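Local coordinates for uncharacterized protein (Methylibium petroleiphilum, PDB 3PL0), which is of unknown precise function but probably acts as a dioxygenase of the 2OG-Fe family, built on a double-stranded beta-helix (cupin) fold, at residues R66-G71 / R105-L110; H70-Q75 / Q86-W91; Y143-P148 / G248-P253; D168-V173 / T244-G249. All blocks are in the same frame, centred on the assembly; numbering follows the deposited sequence. Where two conformers were deposited one is given.

In the fold
From the N terminus, strand 65-77 opens contacts 1 and 2 together. Contact 2 closes the shorter excursion through strand 80-84, bringing 86-91 back beside His70 and Cys72. Contact 1 closes the longer one, bringing the loop 105-110 across residues 68-71, so contact 2 nests within it; the two share His70 and Gly71. Strand 141-152, the neighbour of 65-77 in the large sheet, then opens contact 3. Contact 4 begins at 168-173 and ends on 244-249, nesting within contact 3, which is completed by the C-terminal segment 248-253. Glu145 joins contacts 1 and 2 to contact 3 through its hydrogen bond to His70, and backbone hydrogen bonds link 143-148 to strand 237-246.

Contact 1: R66-G71 / R105-L110; sequences RYRRHG and RWFEPL
The guanidinium of Arg68 lies flat on one face of the Phe107 ring, its plane turned only 12° from that of the ring and its centre 3.7 Å from the ring centre. This stack is also a cation-pi contact, with CZ of Arg68 approaching CZ of Phe107 to 3.2 Å. CG of Arg68 is flanked by both the backbone N and the carbonyl carbon (chi1 69°), and a bend at chi3 (-69°) folds the chain so that CD adds a CH-pi contact over the same face. NH1 is salt-bridged to Asp56, which helps to fix the group's rotation. With His70, the Phe107 ring forms an offset edge-to-face pair, its edge directed at the imidazole face.

Backbone hydrogen bonds tie the main chains: His70 N to Glu108 O is short (2.8 Å) and nearly along the C=O axis, whereas Leu110 N reaches His70 O at 3.2 Å from above the carbonyl plane. Together they make a single beta bridge between His70 and Pro109, by which the loop leading to helix 112-115 borders strand 65-77 of the double-stranded beta-helix where that strand is interrupted. Arg69, extended from CG to NE, reaches the loop with NH1, which donates to Pro109 O (3.0 Å).

Water mediates further links. One molecule joins Arg68 O to Glu108 N. Another is shared by Arg69 NH1 and Glu108 OE1, donating to the carboxylate at 2.6 Å. Apolar packing falls to Leu110, whose CD1 rests 3.6 Å from Gly71 CA and whose CD2 lies against CB of Arg69.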
# COMPACT_ATOMS: atom_id res chain seq x y z
N ARG A 66 -7.90 0.58 -14.09
CA ARG A 66 -7.51 0.03 -12.79
C ARG A 66 -8.00 -1.41 -12.61
O ARG A 66 -9.14 -1.72 -12.85
CB ARG A 66 -8.07 0.92 -11.69
CG ARG A 66 -7.62 0.47 -10.28
CD ARG A 66 -7.72 1.58 -9.29
NE ARG A 66 -9.11 1.92 -9.00
CZ ARG A 66 -9.53 3.16 -8.73
NH1 ARG A 66 -8.66 4.16 -8.75
NH2 ARG A 66 -10.81 3.40 -8.46
N TYR A 67 -7.08 -2.27 -12.20
CA TYR A 67 -7.37 -3.61 -11.77
C TYR A 67 -6.96 -3.81 -10.32
O TYR A 67 -5.91 -3.28 -9.87
CB TYR A 67 -6.61 -4.60 -12.63
CG TYR A 67 -6.86 -4.43 -14.12
CD1 TYR A 67 -6.17 -3.46 -14.86
CD2 TYR A 67 -7.80 -5.20 -14.77
CE1 TYR A 67 -6.40 -3.28 -16.20
CE2 TYR A 67 -8.02 -5.03 -16.12
CZ TYR A 67 -7.32 -4.08 -16.83
OH TYR A 67 -7.59 -3.92 -18.17
N ARG A 68 -7.72 -4.63 -9.61
CA ARG A 68 -7.46 -4.85 -8.20
C ARG A 68 -8.19 -6.07 -7.68
O ARG A 68 -9.00 -6.71 -8.37
CB ARG A 68 -7.94 -3.64 -7.39
CG ARG A 68 -9.46 -3.48 -7.37
CD ARG A 68 -9.90 -2.11 -7.04
NE ARG A 68 -9.63 -1.77 -5.64
CZ ARG A 68 -9.75 -0.55 -5.13
NH1 ARG A 68 -10.18 0.46 -5.87
NH2 ARG A 68 -9.45 -0.35 -3.85
N ARG A 69 -7.83 -6.40 -6.45
CA ARG A 69 -8.53 -7.35 -5.62
C ARG A 69 -8.36 -6.86 -4.20
O ARG A 69 -7.62 -5.88 -3.97
CB ARG A 69 -7.96 -8.74 -5.76
CG ARG A 69 -8.33 -9.46 -7.06
CD ARG A 69 -7.73 -10.82 -7.09
NE ARG A 69 -8.03 -11.44 -8.36
CZ ARG A 69 -9.21 -11.94 -8.70
NH1 ARG A 69 -10.23 -12.00 -7.85
NH2 ARG A 69 -9.35 -12.41 -9.92
N HIS A 70 -9.10 -7.48 -3.27
CA HIS A 70 -9.24 -6.98 -1.89
C HIS A 70 -9.36 -8.15 -0.93
O HIS A 70 -9.98 -9.19 -1.25
CB HIS A 70 -10.46 -6.06 -1.83
CG HIS A 70 -10.75 -5.48 -0.48
ND1 HIS A 70 -12.01 -5.52 0.08
CD2 HIS A 70 -9.96 -4.80 0.39
CE1 HIS A 70 -11.97 -4.91 1.26
NE2 HIS A 70 -10.75 -4.45 1.46
N GLY A 71 -8.74 -8.03 0.23
CA GLY A 71 -8.80 -9.08 1.23
C GLY A 71 -8.44 -8.52 2.57
O GLY A 71 -7.67 -7.55 2.65
N ARG A 105 -17.81 -0.39 -1.16
CA ARG A 105 -17.43 -1.00 -2.43
C ARG A 105 -17.01 -2.44 -2.23
O ARG A 105 -16.14 -2.73 -1.42
CB ARG A 105 -16.28 -0.23 -3.07
CG ARG A 105 -16.62 1.22 -3.36
CD ARG A 105 -17.12 1.40 -4.77
NE ARG A 105 -15.97 1.62 -5.64
N TRP A 106 -17.65 -3.34 -2.96
CA TRP A 106 -17.26 -4.74 -3.01
C TRP A 106 -16.34 -4.94 -4.19
O TRP A 106 -16.63 -4.51 -5.29
CB TRP A 106 -18.48 -5.63 -3.16
CG TRP A 106 -19.29 -5.68 -1.93
CD1 TRP A 106 -20.35 -4.88 -1.61
CD2 TRP A 106 -19.10 -6.56 -0.82
NE1 TRP A 106 -20.84 -5.22 -0.37
CE2 TRP A 106 -20.09 -6.25 0.14
CE3 TRP A 106 -18.19 -7.59 -0.54
CZ2 TRP A 106 -20.19 -6.92 1.36
CZ3 TRP A 106 -18.29 -8.26 0.67
CH2 TRP A 106 -19.29 -7.92 1.61
N PHE A 107 -15.18 -5.54 -3.91
CA PHE A 107 -14.18 -5.88 -4.88
C PHE A 107 -14.05 -7.37 -4.87
O PHE A 107 -14.63 -8.04 -4.02
CB PHE A 107 -12.84 -5.26 -4.48
CG PHE A 107 -12.85 -3.79 -4.48
CD1 PHE A 107 -13.09 -3.08 -5.66
CD2 PHE A 107 -12.63 -3.07 -3.30
CE1 PHE A 107 -13.10 -1.72 -5.67
CE2 PHE A 107 -12.63 -1.68 -3.30
CZ PHE A 107 -12.87 -1.00 -4.49
N GLU A 108 -13.28 -7.90 -5.81
CA GLU A 108 -13.06 -9.33 -5.89
C GLU A 108 -12.00 -9.76 -4.85
O GLU A 108 -11.02 -9.03 -4.60
CB GLU A 108 -12.61 -9.70 -7.30
CG GLU A 108 -13.62 -9.43 -8.40
CD GLU A 108 -14.89 -10.27 -8.23
OE1 GLU A 108 -14.76 -11.51 -8.07
OE2 GLU A 108 -16.00 -9.68 -8.26
N PRO A 109 -12.20 -10.93 -4.23
CA PRO A 109 -11.24 -11.41 -3.25
C PRO A 109 -9.87 -11.81 -3.81
O PRO A 109 -9.71 -12.27 -4.94
CB PRO A 109 -11.93 -12.64 -2.62
CG PRO A 109 -13.15 -12.90 -3.45
CD PRO A 109 -13.36 -11.82 -4.41
N LEU A 110 -8.88 -11.66 -2.96
CA LEU A 110 -7.54 -12.12 -3.23
C LEU A 110 -7.56 -13.60 -3.55
O LEU A 110 -8.44 -14.36 -3.09
CB LEU A 110 -6.67 -11.90 -1.99
CG LEU A 110 -6.59 -10.51 -1.36
CD1 LEU A 110 -5.78 -10.54 -0.03
CD2 LEU A 110 -6.02 -9.50 -2.36
O HOH W 1 -11.71 -6.26 -7.58
O HOH W 2 -12.82 -13.21 -8.40
O HOH W 3 -14.41 -6.02 -1.03

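Contact 2: H70-Q75 / Q86-W91; sequences HGCFMQ and QHRAHW
His70 carries most of this contact. With CG anti to the backbone N (chi1 179°), its ring points its CE1 edge at the 87-90 backbone, and CE1 meets Arg88 O at 3.3 Å near the ring plane. A water in that plane lies 2.7 Å from His70 ND1 and donates to Arg88 O (2.6 Å), so the ring edge and the carbonyl share one solvent molecule. CB of His90 packs 3.9 Å from His70 CE1, and the edge of the His90 ring is turned toward the His70 face, planes 74° apart. His70 NE2 and His90 ND1 both hydrogen-bond to Glu145 OE1, whose negative charge would be expected to stabilise a proton on each nitrogen. The carbonyl O of His70 is met at the edge of the His87 ring, 3.3 Å from CE1, while NE2 of that ring bonds to Phe107 O. His70, His87 and His90 thus form an aromatic cluster at the start of strand 71-75, in the cupin sheet, where the chain returning from strand 80-84 crosses toward strand 90-92. Beyond Gly71, Cys72 directs SG at the Arg88 chain, 3.7 Å from CG and near the guanidinium plane. Arg88 bends at chi3 (-71°), bringing NH1 to 3.9 Å from Cys72 SG.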
# COMPACT_ATOMS: atom_id res chain seq x y z
N HIS A 70 -9.10 -7.48 -3.27
CA HIS A 70 -9.24 -6.98 -1.89
C HIS A 70 -9.36 -8.15 -0.93
O HIS A 70 -9.98 -9.19 -1.25
CB HIS A 70 -10.46 -6.06 -1.83
CG HIS A 70 -10.75 -5.48 -0.48
ND1 HIS A 70 -12.01 -5.52 0.08
CD2 HIS A 70 -9.96 -4.80 0.39
CE1 HIS A 70 -11.97 -4.91 1.26
NE2 HIS A 70 -10.75 -4.45 1.46
N GLY A 71 -8.74 -8.03 0.23
CA GLY A 71 -8.80 -9.08 1.23
C GLY A 71 -8.44 -8.52 2.57
O GLY A 71 -7.67 -7.55 2.65
N CYS A 72 -8.99 -9.12 3.63
CA CYS A 72 -8.81 -8.57 4.97
C CYS A 72 -8.39 -9.64 5.96
O CYS A 72 -8.67 -10.86 5.78
CB CYS A 72 -10.09 -7.90 5.45
SG CYS A 72 -10.69 -6.55 4.37
N PHE A 73 -7.73 -9.17 7.01
CA PHE A 73 -7.10 -10.02 7.96
C PHE A 73 -7.16 -9.37 9.32
O PHE A 73 -7.40 -8.16 9.43
CB PHE A 73 -5.64 -10.25 7.57
CG PHE A 73 -5.46 -10.70 6.16
CD1 PHE A 73 -5.47 -9.78 5.11
CD2 PHE A 73 -5.28 -12.04 5.85
CE1 PHE A 73 -5.33 -10.19 3.80
CE2 PHE A 73 -5.14 -12.46 4.53
CZ PHE A 73 -5.16 -11.51 3.50
N MSE A 74 -6.94 -10.20 10.34
CA MSE A 74 -6.70 -9.73 11.70
C MSE A 74 -5.42 -10.36 12.22
O MSE A 74 -5.20 -11.59 12.11
CB MSE A 74 -7.88 -10.01 12.65
CG MSE A 74 -7.82 -9.28 14.01
SE MSE A 74 -9.52 -9.43 15.03
CE MSE A 74 -9.41 -11.35 15.42
N GLN A 75 -4.57 -9.50 12.76
CA GLN A 75 -3.33 -9.90 13.34
C GLN A 75 -3.45 -9.69 14.82
O GLN A 75 -3.84 -8.62 15.26
CB GLN A 75 -2.20 -9.05 12.82
CG GLN A 75 -0.85 -9.44 13.43
CD GLN A 75 0.31 -8.62 12.91
OE1 GLN A 75 0.11 -7.58 12.32
NE2 GLN A 75 1.55 -9.08 13.16
N GLN A 86 -13.80 -12.87 6.98
CA GLN A 86 -14.73 -13.02 5.87
C GLN A 86 -14.66 -11.83 4.93
O GLN A 86 -14.50 -10.69 5.39
CB GLN A 86 -16.16 -13.17 6.38
CG GLN A 86 -17.14 -13.49 5.26
CD GLN A 86 -18.40 -14.15 5.79
OE1 GLN A 86 -18.63 -15.34 5.56
NE2 GLN A 86 -19.21 -13.39 6.51
N HIS A 87 -14.78 -12.09 3.63
CA HIS A 87 -14.75 -11.03 2.60
C HIS A 87 -15.72 -9.91 2.95
O HIS A 87 -16.80 -10.15 3.46
CB HIS A 87 -15.04 -11.59 1.22
CG HIS A 87 -14.65 -10.65 0.11
ND1 HIS A 87 -13.35 -10.21 -0.08
CD2 HIS A 87 -15.40 -10.06 -0.85
CE1 HIS A 87 -13.32 -9.39 -1.11
NE2 HIS A 87 -14.55 -9.29 -1.61
N ARG A 88 -15.30 -8.67 2.75
CA ARG A 88 -16.10 -7.55 3.20
C ARG A 88 -15.86 -6.35 2.31
O ARG A 88 -14.90 -6.31 1.55
CB ARG A 88 -15.80 -7.20 4.67
CG ARG A 88 -14.35 -6.81 4.95
CD ARG A 88 -14.13 -6.35 6.37
NE ARG A 88 -14.73 -5.04 6.67
CZ ARG A 88 -14.28 -3.86 6.23
NH1 ARG A 88 -13.19 -3.77 5.45
NH2 ARG A 88 -14.92 -2.72 6.59
N ALA A 89 -16.75 -5.37 2.42
CA ALA A 89 -16.67 -4.18 1.62
C ALA A 89 -15.64 -3.19 2.14
O ALA A 89 -15.29 -3.19 3.33
CB ALA A 89 -18.04 -3.52 1.55
N HIS A 90 -15.19 -2.32 1.25
CA HIS A 90 -14.25 -1.30 1.59
C HIS A 90 -15.04 0.01 1.69
O HIS A 90 -15.76 0.33 0.76
CB HIS A 90 -13.13 -1.23 0.54
CG HIS A 90 -12.19 -0.10 0.78
ND1 HIS A 90 -11.33 -0.07 1.86
CD2 HIS A 90 -12.02 1.07 0.15
CE1 HIS A 90 -10.66 1.07 1.87
NE2 HIS A 90 -11.06 1.78 0.82
N TRP A 91 -14.91 0.74 2.80
CA TRP A 91 -15.64 1.98 3.03
C TRP A 91 -14.89 3.20 2.48
O TRP A 91 -13.71 3.34 2.70
CB TRP A 91 -15.90 2.18 4.56
CG TRP A 91 -17.04 3.15 4.91
CD1 TRP A 91 -18.17 3.35 4.20
CD2 TRP A 91 -17.12 4.03 6.06
NE1 TRP A 91 -18.95 4.30 4.81
CE2 TRP A 91 -18.33 4.74 5.95
CE3 TRP A 91 -16.27 4.31 7.15
CZ2 TRP A 91 -18.76 5.70 6.92
CZ3 TRP A 91 -16.69 5.25 8.12
CH2 TRP A 91 -17.93 5.93 7.99
O HOH W 3 -14.41 -6.02 -1.03

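Contact 3: Y143-P148 / G248-P253; sequences YIEAHP and GGFQAP
Strand 141-152 of the double-stranded beta-helix is covered here by the C-terminal segment that follows strand 237-246, and aromatic packing rather than direct hydrogen bonding joins them. Tyr143, its CG anti to the carbonyl carbon (chi1 -60°), offers one ring face to the backbone of the Gly248-Gly249 turn. Gly249 CA sits over that face, 3.5 Å from the ring centroid, in a CH-pi contact, and lies 3.4 Å from Tyr143 CD1. The backbone of both glycines lies against the ring. Gly248 C approaches Tyr143 CE1 farther along the ring.

The Phe250 ring completes an edge-to-face pair in which Tyr143 supplies the edge and Phe250 the face; the planes stand 75° apart and the centroids 5.3 Å. The same face also receives CB of Tyr143, a second CH-pi contact, so the base and the edge of the tyrosine share one phenyl surface. At its own rim, Phe250 turns CE1 toward Ile144 O (3.4 Å), near the ring plane. Glu145 packs its CG against CD1 of Phe250, its carboxylate plane almost perpendicular to the ring.

The Glu145 carboxylate has two roles. Its OE1 accepts hydrogen bonds from His70 and His90, while OE2 reaches the 248-253 backbone through two waters, both of which donate to it. One of these waters accepts from Gln251 N (3.0 Å). The other, held 2.8 Å from Glu145 OE2, donates its second hydrogen to Gln251 O at 2.7 Å.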
# COMPACT_ATOMS: atom_id res chain seq x y z
N TYR A 143 -6.41 -4.62 12.38
CA TYR A 143 -7.33 -4.91 11.31
C TYR A 143 -6.69 -4.40 10.04
O TYR A 143 -6.46 -3.19 9.88
CB TYR A 143 -8.66 -4.22 11.56
CG TYR A 143 -9.27 -4.71 12.85
CD1 TYR A 143 -8.89 -4.16 14.06
CD2 TYR A 143 -10.17 -5.78 12.87
CE1 TYR A 143 -9.43 -4.65 15.28
CE2 TYR A 143 -10.70 -6.26 14.04
CZ TYR A 143 -10.32 -5.69 15.25
OH TYR A 143 -10.85 -6.15 16.42
N ILE A 144 -6.39 -5.35 9.16
CA ILE A 144 -5.54 -5.16 7.96
C ILE A 144 -6.39 -5.34 6.71
O ILE A 144 -7.07 -6.37 6.54
CB ILE A 144 -4.39 -6.23 7.92
CG1 ILE A 144 -3.58 -6.17 9.22
CG2 ILE A 144 -3.52 -6.09 6.66
CD1 ILE A 144 -2.51 -7.25 9.34
N GLU A 145 -6.33 -4.37 5.82
CA GLU A 145 -6.86 -4.56 4.46
C GLU A 145 -5.70 -4.62 3.45
O GLU A 145 -4.71 -3.91 3.61
CB GLU A 145 -7.84 -3.46 4.10
CG GLU A 145 -9.02 -3.32 5.09
CD GLU A 145 -10.17 -2.43 4.61
OE1 GLU A 145 -10.64 -2.59 3.46
OE2 GLU A 145 -10.65 -1.59 5.43
N ALA A 146 -5.82 -5.50 2.46
CA ALA A 146 -4.82 -5.62 1.42
C ALA A 146 -5.46 -5.24 0.09
O ALA A 146 -6.50 -5.77 -0.26
CB ALA A 146 -4.31 -7.02 1.36
N HIS A 147 -4.82 -4.34 -0.65
CA HIS A 147 -5.32 -3.92 -1.96
C HIS A 147 -4.20 -4.03 -3.01
O HIS A 147 -3.44 -3.07 -3.21
CB HIS A 147 -5.74 -2.47 -1.88
CG HIS A 147 -6.79 -2.18 -0.86
ND1 HIS A 147 -8.11 -2.11 -1.20
CD2 HIS A 147 -6.71 -1.90 0.46
CE1 HIS A 147 -8.82 -1.81 -0.12
NE2 HIS A 147 -7.99 -1.69 0.90
N PRO A 148 -4.08 -5.17 -3.68
CA PRO A 148 -3.16 -5.23 -4.81
C PRO A 148 -3.73 -4.49 -6.00
O PRO A 148 -4.94 -4.64 -6.30
CB PRO A 148 -3.08 -6.71 -5.14
CG PRO A 148 -4.35 -7.31 -4.58
CD PRO A 148 -4.69 -6.48 -3.37
N GLY A 248 -8.80 -1.02 16.60
CA GLY A 248 -10.22 -0.93 16.98
C GLY A 248 -11.13 -1.73 16.06
O GLY A 248 -11.95 -2.55 16.50
N GLY A 249 -10.99 -1.52 14.77
CA GLY A 249 -11.70 -2.32 13.79
C GLY A 249 -11.34 -1.84 12.40
O GLY A 249 -10.59 -0.87 12.23
N PHE A 250 -11.93 -2.48 11.41
CA PHE A 250 -11.86 -1.95 10.04
C PHE A 250 -12.63 -0.64 9.96
O PHE A 250 -13.61 -0.46 10.68
CB PHE A 250 -12.47 -2.93 9.06
CG PHE A 250 -11.77 -4.21 9.01
CD1 PHE A 250 -10.53 -4.30 8.39
CD2 PHE A 250 -12.30 -5.33 9.59
CE1 PHE A 250 -9.86 -5.50 8.34
CE2 PHE A 250 -11.64 -6.53 9.53
CZ PHE A 250 -10.39 -6.61 8.91
N GLN A 251 -12.18 0.28 9.09
CA GLN A 251 -12.98 1.46 8.77
C GLN A 251 -14.32 0.94 8.28
O GLN A 251 -14.37 0.07 7.39
CB GLN A 251 -12.33 2.33 7.66
CG GLN A 251 -11.52 3.54 8.12
CD GLN A 251 -12.36 4.70 8.62
OE1 GLN A 251 -13.58 4.64 8.60
NE2 GLN A 251 -11.69 5.78 9.08
N ALA A 252 -15.40 1.42 8.88
CA ALA A 252 -16.73 0.98 8.49
C ALA A 252 -17.79 1.92 9.09
O ALA A 252 -17.59 2.50 10.16
CB ALA A 252 -16.98 -0.48 8.91
N PRO A 253 -18.91 2.07 8.38
CA PRO A 253 -20.05 2.80 8.96
C PRO A 253 -20.53 2.11 10.22
O PRO A 253 -20.40 0.88 10.34
CB PRO A 253 -21.12 2.72 7.87
CG PRO A 253 -20.80 1.46 7.15
CD PRO A 253 -19.30 1.32 7.17
O HOH W 4 -9.78 -0.58 7.58
O HOH W 5 -12.88 0.10 5.13

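Contact 4: D168-V173 / T244-G249; sequences DGVDFV and TYRSGG
Tyr245 O is gripped by two successive amides, Asp171 N at 2.9 Å and Phe172 N at 3.1 Å, both in the carbonyl plane. Two residues on one strand opposite a single residue on the other define a classic beta bulge, set at the start of strand 172-181. In return, Tyr245 N donates to Phe172 O (2.8 Å), nearly along the C=O axis. The Asp171 side chain, CG anti to its carbonyl carbon, reaches past the bulge to take a straight bond from Ser247 N; OD2 is 3.0 Å away and is met from above the carboxylate plane. Arg246, CG anti to the backbone N (chi1 -171°) and the chain extended as far as NE, gives a weak bond from NE to Gly169 O, and its NH1 donates in the guanidinium plane to Gly249 O at 2.8 Å, bracing the turn after the strand.

Packing spreads from this polar core. Val170 CG1 touches Thr244 CB at 3.8 Å, the two side chains crossing at about a right angle. Val173 and Thr244, a non-hydrogen-bonded antiparallel pair, lie side by side with their CG2 methyls 4.1 Å apart. Tyr245 and Phe172 project from the sheet's other face.

On that face Phe172 stacks on Phe131 of helix 118-134, and Tyr245 bonds through OH to Leu124 O of the same helix. Within the sheet, strand 237-246 lies between strand 172-181 and strand 141-152, paired with both.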
# COMPACT_ATOMS: atom_id res chain seq x y z
N ASP A 168 -5.30 7.68 4.50
CA ASP A 168 -6.14 6.52 4.23
C ASP A 168 -7.18 6.25 5.35
O ASP A 168 -7.99 5.35 5.23
CB ASP A 168 -5.26 5.32 4.00
CG ASP A 168 -4.39 5.46 2.76
OD1 ASP A 168 -3.42 6.27 2.77
OD2 ASP A 168 -4.65 4.73 1.81
N GLY A 169 -7.13 7.02 6.42
CA GLY A 169 -8.10 6.91 7.50
C GLY A 169 -7.85 5.75 8.45
O GLY A 169 -8.78 5.28 9.09
N VAL A 170 -6.58 5.34 8.54
CA VAL A 170 -6.18 4.19 9.33
C VAL A 170 -5.06 4.63 10.27
O VAL A 170 -4.81 5.81 10.41
CB VAL A 170 -5.73 3.02 8.39
CG1 VAL A 170 -6.90 2.52 7.51
CG2 VAL A 170 -4.53 3.43 7.49
N ASP A 171 -4.36 3.70 10.89
CA ASP A 171 -3.20 4.05 11.71
C ASP A 171 -1.88 4.09 10.92
O ASP A 171 -1.12 5.05 11.02
CB ASP A 171 -3.06 3.08 12.86
CG ASP A 171 -4.07 3.38 13.97
OD1 ASP A 171 -3.73 4.18 14.86
OD2 ASP A 171 -5.20 2.87 13.88
N PHE A 172 -1.61 3.02 10.19
CA PHE A 172 -0.38 2.87 9.38
C PHE A 172 -0.69 2.26 8.04
O PHE A 172 -1.66 1.48 7.90
CB PHE A 172 0.67 2.01 10.09
CG PHE A 172 1.12 2.57 11.38
CD1 PHE A 172 2.11 3.52 11.42
CD2 PHE A 172 0.51 2.18 12.58
CE1 PHE A 172 2.51 4.07 12.61
CE2 PHE A 172 0.91 2.73 13.77
CZ PHE A 172 1.90 3.66 13.80
N VAL A 173 0.09 2.71 7.03
CA VAL A 173 0.02 2.17 5.69
C VAL A 173 1.38 1.71 5.20
O VAL A 173 2.43 2.35 5.51
CB VAL A 173 -0.57 3.20 4.73
CG1 VAL A 173 -0.61 2.61 3.31
CG2 VAL A 173 -1.99 3.61 5.21
N THR A 244 -3.22 -1.67 4.75
CA THR A 244 -3.56 -0.72 5.76
C THR A 244 -3.73 -1.44 7.09
O THR A 244 -4.27 -2.56 7.15
CB THR A 244 -4.84 0.06 5.41
OG1 THR A 244 -5.94 -0.83 5.36
CG2 THR A 244 -4.69 0.78 4.09
N TYR A 245 -3.28 -0.78 8.14
CA TYR A 245 -3.40 -1.30 9.49
C TYR A 245 -4.20 -0.31 10.34
O TYR A 245 -3.87 0.90 10.40
CB TYR A 245 -2.00 -1.50 10.10
CG TYR A 245 -1.20 -2.60 9.45
CD1 TYR A 245 -0.72 -2.45 8.14
CD2 TYR A 245 -0.91 -3.78 10.13
CE1 TYR A 245 0.00 -3.45 7.53
CE2 TYR A 245 -0.18 -4.79 9.54
CZ TYR A 245 0.26 -4.63 8.22
OH TYR A 245 0.99 -5.64 7.65
N ARG A 246 -5.20 -0.84 11.03
CA ARG A 246 -6.07 0.01 11.84
C ARG A 246 -6.39 -0.65 13.19
O ARG A 246 -6.69 -1.85 13.23
CB ARG A 246 -7.35 0.30 11.07
CG ARG A 246 -8.27 1.38 11.72
CD ARG A 246 -9.33 1.86 10.75
NE ARG A 246 -10.02 3.02 11.28
CZ ARG A 246 -11.02 2.96 12.16
NH1 ARG A 246 -11.46 1.79 12.60
NH2 ARG A 246 -11.58 4.07 12.61
N SER A 247 -6.30 0.14 14.26
CA SER A 247 -6.70 -0.25 15.61
C SER A 247 -8.21 -0.16 15.76
O SER A 247 -8.81 0.68 15.14
CB SER A 247 -6.10 0.73 16.61
OG SER A 247 -6.39 0.32 17.93
N GLY A 248 -8.80 -1.02 16.60
CA GLY A 248 -10.22 -0.93 16.98
C GLY A 248 -11.13 -1.73 16.06
O GLY A 248 -11.95 -2.55 16.50
N GLY A 249 -10.99 -1.52 14.77
CA GLY A 249 -11.70 -2.32 13.79
C GLY A 249 -11.34 -1.84 12.40
O GLY A 249 -10.59 -0.87 12.23